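Type II toxin-antitoxin system RelE/ParE family toxin (Pyrococcus horikoshii, PDB 1WMI) is the RelE toxin of a type II toxin-antitoxin pair and, like the RelE toxins, probably acts as a ribosome-dependent mRNA endonuclease that blocks translation. Local coordinates at residues S69-W72 against K73-V76. Numbering follows the deposited sequence.
Sequences SVNW and KDKV
Asn71 and Val76 pair through both of their backbone polar groups. Asn71 N donates to Val76 O at 2.8 Å, and Val76 N returns a bond to Asn71 O at 3.0 Å. Lys75 N also reaches Asn71 O, at 2.7 Å, but its N-H points poorly and the bond is weak. One carbonyl thus receives two successive amides. Val76 O has a second donor, a water at 2.9 Å that also bonds Ser69 OG.

Among the side chains, Asn71 approaches Asp74. With Asn71 CG anti to the backbone N (chi1 -168°), Asn71 ND2 comes to 2.7 Å from Asp74 OD1. The amide and carboxylate planes stand 79° apart. The other oxygen, Asp74 OD2, forms a long salt bridge with Lys73 NZ. Asn71 CB and Val76 CB lie on the same face of the sheet, 4.2 Å apart. The CB of Trp72 points away from segment 73-76, and Val70 CG1 sits over the centre of the Trp72 ring. A basic side chain of another protein chain, probably the antitoxin, makes a cation-pi contact with this ring.

Lys75 has left-handed backbone angles and faces Asn71 together with Val76. This is a G1 beta bulge, closing the hairpin between strands 65-71 and 76-83 of the RelE/ParE sheet.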
loop_
_atom_site.group_PDB
_atom_site.type_symbol
_atom_site.label_atom_id
_atom_site.label_comp_id
_atom_site.label_asym_id
_atom_site.label_seq_id
_atom_site.Cartn_x
_atom_site.Cartn_y
_atom_site.Cartn_z
ATOM N N SER A 69 -0.757 -7.060 -14.789
ATOM C CA SER A 69 -0.658 -5.965 -15.735
ATOM C C SER A 69 -2.032 -5.572 -16.245
ATOM O O SER A 69 -2.960 -6.379 -16.255
ATOM C CB SER A 69 0.226 -6.362 -16.910
ATOM O OG SER A 69 -0.260 -7.537 -17.526
ATOM N N VAL A 70 -2.156 -4.319 -16.660
ATOM C CA VAL A 70 -3.409 -3.817 -17.195
ATOM C C VAL A 70 -3.117 -3.207 -18.550
ATOM O O VAL A 70 -2.322 -2.272 -18.668
ATOM C CB VAL A 70 -4.047 -2.732 -16.281
ATOM C CG1 VAL A 70 -5.326 -2.182 -16.927
ATOM C CG2 VAL A 70 -4.367 -3.316 -14.924
ATOM N N ASN A 71 -3.743 -3.770 -19.575
ATOM C CA ASN A 71 -3.593 -3.289 -20.937
ATOM C C ASN A 71 -4.884 -2.530 -21.165
ATOM O O ASN A 71 -5.926 -3.128 -21.439
ATOM C CB ASN A 71 -3.498 -4.466 -21.902
ATOM C CG ASN A 71 -3.060 -4.052 -23.289
ATOM O OD1 ASN A 71 -2.958 -2.867 -23.591
ATOM N ND2 ASN A 71 -2.808 -5.033 -24.146
ATOM N N TRP A 72 -4.817 -1.211 -21.027
ATOM C CA TRP A 72 -5.992 -0.374 -21.186
ATOM C C TRP A 72 -6.583 -0.385 -22.581
ATOM O O TRP A 72 -7.798 -0.328 -22.732
ATOM C CB TRP A 72 -5.669 1.062 -20.775
ATOM C CG TRP A 72 -5.140 1.157 -19.377
ATOM C CD1 TRP A 72 -3.831 1.177 -19.000
ATOM C CD2 TRP A 72 -5.909 1.222 -18.167
ATOM N NE1 TRP A 72 -3.732 1.254 -17.631
ATOM C CE2 TRP A 72 -4.991 1.284 -17.093
ATOM C CE3 TRP A 72 -7.281 1.233 -17.883
ATOM C CZ2 TRP A 72 -5.401 1.357 -15.753
ATOM C CZ3 TRP A 72 -7.691 1.305 -16.554
ATOM C CH2 TRP A 72 -6.752 1.367 -15.503
ATOM N N LYS A 73 -5.728 -0.468 -23.596
ATOM C CA LYS A 73 -6.176 -0.468 -24.987
ATOM C C LYS A 73 -7.056 -1.669 -25.305
ATOM O O LYS A 73 -8.144 -1.525 -25.860
ATOM C CB LYS A 73 -4.966 -0.463 -25.925
ATOM C CG LYS A 73 -5.292 -0.098 -27.371
ATOM C CD LYS A 73 -5.053 -1.257 -28.337
ATOM C CE LYS A 73 -6.225 -2.221 -28.399
ATOM N NZ LYS A 73 -7.394 -1.703 -29.155
ATOM N N ASP A 74 -6.581 -2.856 -24.944
ATOM C CA ASP A 74 -7.318 -4.091 -25.199
ATOM C C ASP A 74 -8.230 -4.489 -24.040
ATOM O O ASP A 74 -9.054 -5.392 -24.181
ATOM C CB ASP A 74 -6.339 -5.236 -25.458
ATOM C CG ASP A 74 -5.420 -4.972 -26.629
ATOM O OD1 ASP A 74 -4.199 -5.181 -26.481
ATOM O OD2 ASP A 74 -5.912 -4.578 -27.703
ATOM N N LYS A 75 -8.076 -3.817 -22.904
ATOM C CA LYS A 75 -8.862 -4.120 -21.708
ATOM C C LYS A 75 -8.542 -5.542 -21.239
ATOM O O LYS A 75 -9.426 -6.354 -21.005
ATOM C CB LYS A 75 -10.363 -3.975 -21.993
ATOM C CG LYS A 75 -10.786 -2.548 -22.336
ATOM C CD LYS A 75 -12.289 -2.337 -22.176
ATOM C CE LYS A 75 -13.100 -3.099 -23.216
ATOM N NZ LYS A 75 -14.559 -2.812 -23.062
ATOM N N VAL A 76 -7.254 -5.838 -21.119
ATOM C CA VAL A 76 -6.812 -7.153 -20.685
ATOM C C VAL A 76 -5.973 -7.039 -19.426
ATOM O O VAL A 76 -5.005 -6.275 -19.380
ATOM C CB VAL A 76 -5.976 -7.848 -21.782
ATOM C CG1 VAL A 76 -5.324 -9.099 -21.240
ATOM C CG2 VAL A 76 -6.863 -8.201 -22.946
HETATM O O HOH W 1 -2.119 -6.688 -19.434
#